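Local structure of Non-structural protein 5 (Modoc virus, 2WA2) at residues R66-I74 and V219-Y230. The protein probably methylates the viral RNA cap at guanine N7 and ribose 2'-O, using S-adenosylmethionine as the methyl donor. The protein carries 4 engineered substitutions. Residues are numbered along the deposited sequence; the frame is centred on the assembly and turned at random.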
# COMPACT_ATOMS: atom_id res chain seq x y z
N ARG A 66 11.61 -5.25 -3.61
CA ARG A 66 11.06 -3.90 -3.49
C ARG A 66 10.01 -3.86 -2.39
O ARG A 66 9.98 -2.92 -1.61
CB ARG A 66 10.45 -3.41 -4.81
CG ARG A 66 11.43 -2.62 -5.68
CD ARG A 66 10.69 -1.64 -6.62
NE ARG A 66 11.28 -0.30 -6.57
CZ ARG A 66 12.39 0.07 -7.23
NH1 ARG A 66 13.04 -0.81 -8.00
NH2 ARG A 66 12.85 1.31 -7.12
N GLY A 67 9.18 -4.91 -2.33
CA GLY A 67 8.09 -5.04 -1.34
C GLY A 67 8.67 -5.08 0.06
O GLY A 67 8.19 -4.39 0.97
N THR A 68 9.71 -5.88 0.24
CA THR A 68 10.38 -5.99 1.53
C THR A 68 10.92 -4.63 1.95
O THR A 68 10.70 -4.20 3.08
CB THR A 68 11.52 -7.01 1.48
OG1 THR A 68 10.96 -8.31 1.24
CG2 THR A 68 12.31 -7.05 2.79
N ALA A 69 11.62 -3.96 1.04
CA ALA A 69 12.28 -2.71 1.37
C ALA A 69 11.26 -1.66 1.80
O ALA A 69 11.51 -0.90 2.72
CB ALA A 69 13.10 -2.21 0.17
N LYS A 70 10.11 -1.62 1.12
CA LYS A 70 9.09 -0.62 1.42
C LYS A 70 8.47 -0.87 2.78
O LYS A 70 8.37 0.07 3.57
CB LYS A 70 8.00 -0.59 0.33
CG LYS A 70 8.46 0.11 -0.95
CD LYS A 70 7.57 -0.20 -2.18
CE LYS A 70 6.12 0.14 -1.98
NZ LYS A 70 5.32 -0.26 -3.22
N LEU A 71 8.10 -2.12 3.08
CA LEU A 71 7.47 -2.39 4.39
C LEU A 71 8.50 -2.16 5.49
O LEU A 71 8.15 -1.63 6.54
CB LEU A 71 6.92 -3.81 4.50
CG LEU A 71 6.16 -4.15 5.79
CD1 LEU A 71 5.08 -3.12 6.08
CD2 LEU A 71 5.62 -5.58 5.77
N ALA A 72 9.75 -2.56 5.24
CA ALA A 72 10.84 -2.36 6.22
C ALA A 72 11.04 -0.88 6.54
O ALA A 72 11.23 -0.51 7.71
CB ALA A 72 12.17 -3.03 5.72
N TRP A 73 10.99 -0.04 5.50
CA TRP A 73 11.08 1.40 5.64
C TRP A 73 9.97 1.95 6.51
O TRP A 73 10.23 2.70 7.45
CB TRP A 73 11.10 2.09 4.28
CG TRP A 73 11.45 3.57 4.35
CD1 TRP A 73 12.70 4.12 4.20
CD2 TRP A 73 10.55 4.66 4.61
NE1 TRP A 73 12.62 5.50 4.34
CE2 TRP A 73 11.32 5.85 4.60
CE3 TRP A 73 9.17 4.76 4.86
CZ2 TRP A 73 10.76 7.13 4.81
CZ3 TRP A 73 8.60 6.03 5.06
CH2 TRP A 73 9.41 7.20 5.05
N ILE A 74 8.72 1.60 6.19
CA ILE A 74 7.56 2.01 6.98
C ILE A 74 7.68 1.53 8.44
O ILE A 74 7.34 2.26 9.38
CB ILE A 74 6.25 1.49 6.36
CG1 ILE A 74 6.06 2.07 4.94
CG2 ILE A 74 5.04 1.73 7.33
CD1 ILE A 74 4.91 1.44 4.17
N VAL A 219 6.56 6.57 0.78
CA VAL A 219 7.83 5.89 0.96
C VAL A 219 8.78 6.39 -0.15
O VAL A 219 8.42 6.33 -1.33
CB VAL A 219 7.63 4.37 0.89
CG1 VAL A 219 8.90 3.64 1.23
CG2 VAL A 219 6.49 3.96 1.85
N PRO A 220 9.95 6.93 0.21
CA PRO A 220 10.89 7.48 -0.77
C PRO A 220 11.49 6.45 -1.72
O PRO A 220 12.06 6.82 -2.76
CB PRO A 220 11.98 8.14 0.10
CG PRO A 220 11.87 7.47 1.42
CD PRO A 220 10.41 7.13 1.60
N LEU A 221 11.37 5.18 -1.35
CA LEU A 221 11.68 4.05 -2.22
C LEU A 221 10.68 3.84 -3.36
O LEU A 221 10.98 3.14 -4.33
CB LEU A 221 11.77 2.76 -1.40
CG LEU A 221 12.92 2.66 -0.39
CD1 LEU A 221 12.65 1.56 0.60
CD2 LEU A 221 14.15 2.31 -1.13
N SER A 222 9.47 4.38 -3.23
CA SER A 222 8.51 4.27 -4.35
C SER A 222 9.07 4.99 -5.57
O SER A 222 9.64 6.07 -5.45
CB SER A 222 7.16 4.87 -4.00
OG SER A 222 6.50 4.11 -3.02
N ARG A 223 8.82 4.41 -6.76
CA ARG A 223 9.29 5.02 -8.01
C ARG A 223 8.45 6.24 -8.39
O ARG A 223 7.29 6.37 -7.99
CB ARG A 223 9.26 4.00 -9.14
CG ARG A 223 10.22 2.82 -8.97
CD ARG A 223 10.29 2.11 -10.31
NE ARG A 223 11.05 0.87 -10.26
CZ ARG A 223 10.51 -0.34 -10.37
NH1 ARG A 223 9.20 -0.49 -10.55
NH2 ARG A 223 11.29 -1.42 -10.31
N ASN A 224 9.03 7.13 -9.18
CA ASN A 224 8.31 8.36 -9.52
C ASN A 224 7.13 8.09 -10.44
O ASN A 224 6.24 8.93 -10.57
CB ASN A 224 9.23 9.38 -10.16
CG ASN A 224 10.37 9.84 -9.23
OD1 ASN A 224 10.19 10.00 -8.02
ND2 ASN A 224 11.55 10.05 -9.81
N SER A 225 7.13 6.91 -11.07
CA SER A 225 6.04 6.49 -11.97
C SER A 225 4.79 5.98 -11.25
O SER A 225 3.82 5.54 -11.90
CB SER A 225 6.58 5.39 -12.90
OG SER A 225 7.26 4.44 -12.09
N THR A 226 4.80 6.00 -9.91
CA THR A 226 3.58 5.71 -9.16
C THR A 226 3.39 6.78 -8.08
O THR A 226 4.37 7.19 -7.48
CB THR A 226 3.61 4.31 -8.49
OG1 THR A 226 2.46 4.17 -7.66
CG2 THR A 226 4.89 4.09 -7.64
N HIS A 227 2.15 7.20 -7.87
CA HIS A 227 1.80 8.16 -6.83
C HIS A 227 1.37 7.41 -5.57
O HIS A 227 0.79 8.02 -4.67
CB HIS A 227 0.66 9.04 -7.33
CG HIS A 227 0.64 10.42 -6.76
ND1 HIS A 227 0.49 10.67 -5.41
CD2 HIS A 227 0.68 11.63 -7.37
CE1 HIS A 227 0.46 11.98 -5.21
NE2 HIS A 227 0.56 12.59 -6.38
N GLU A 228 1.67 6.10 -5.49
CA GLU A 228 1.25 5.27 -4.32
C GLU A 228 1.68 5.89 -3.00
O GLU A 228 2.80 6.39 -2.85
CB GLU A 228 1.77 3.82 -4.38
CG GLU A 228 3.30 3.75 -4.20
CD GLU A 228 3.90 2.41 -4.58
OE1 GLU A 228 3.17 1.58 -5.15
OE2 GLU A 228 5.11 2.20 -4.33
N MET A 229 0.76 5.90 -2.06
CA MET A 229 1.07 6.28 -0.68
C MET A 229 0.47 5.23 0.27
O MET A 229 -0.30 4.35 -0.16
CB MET A 229 0.56 7.70 -0.40
CG MET A 229 1.31 8.74 -1.25
SD MET A 229 0.62 10.40 -1.11
CE MET A 229 1.05 10.83 0.61
N TYR A 230 0.86 5.27 1.54
CA TYR A 230 0.49 4.21 2.46
C TYR A 230 -0.29 4.74 3.63
O TYR A 230 0.16 5.65 4.32
CB TYR A 230 1.70 3.39 2.91
CG TYR A 230 2.15 2.49 1.77
CD1 TYR A 230 1.64 1.19 1.66
CD2 TYR A 230 3.03 2.96 0.80
CE1 TYR A 230 2.02 0.36 0.60
CE2 TYR A 230 3.41 2.13 -0.28
CZ TYR A 230 2.89 0.84 -0.36
OH TYR A 230 3.23 0.02 -1.43
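Glu228 OE2 is gripped by two donors. Lys70 NZ forms a salt bridge to it at 2.7 Å, arriving from above the carboxylate plane, 44° out of it, while Ser222 OG, also 2.7 Å from OE2, takes the anti lone pair. This is a worked case of a second-shell hydroxyl which, with Lys192 at the other oxygen, would restrain the rotation of a carboxylate. A bend in the Lys70 chain at chi3 (57°) carries its amine to this oxygen. Lys70 NZ also makes a weak hydrogen bond to Tyr230 OH, whose stronger partner is Asp155; Glu228 OE1 is paired with Lys192. Together, Lys70, Asp155, Lys192 and Glu228 match the K-D-K-E signature of 2'-O-methyltransferases, consistent with an active site beside the bound S-adenosylmethionine.

An apolar seam runs alongside. Pro220 CD sits over one face of the Trp73 six-membered ring, 3.5 Å from its centroid, in a CH-pi contact, and Val219 CG1 lies 3.8 Å from Trp73 CE3. Ile74 CD1 lies over a face of the Tyr230 ring in a second CH-pi contact, and Leu221 CD1 packs 3.8 Å from Ala69 CB. Nearer the solvent, Arg223 NE lies over the centre of the Arg66 guanidinium, the two planes 44° apart, a close approach of like charges.

Helix 66-76 thus packs against the 219-228 loop and strand 229-232, with helix 95-101 touching Leu71, strand 188-193 backing Ile74 and Tyr230, and helix 239-254 meeting Met229.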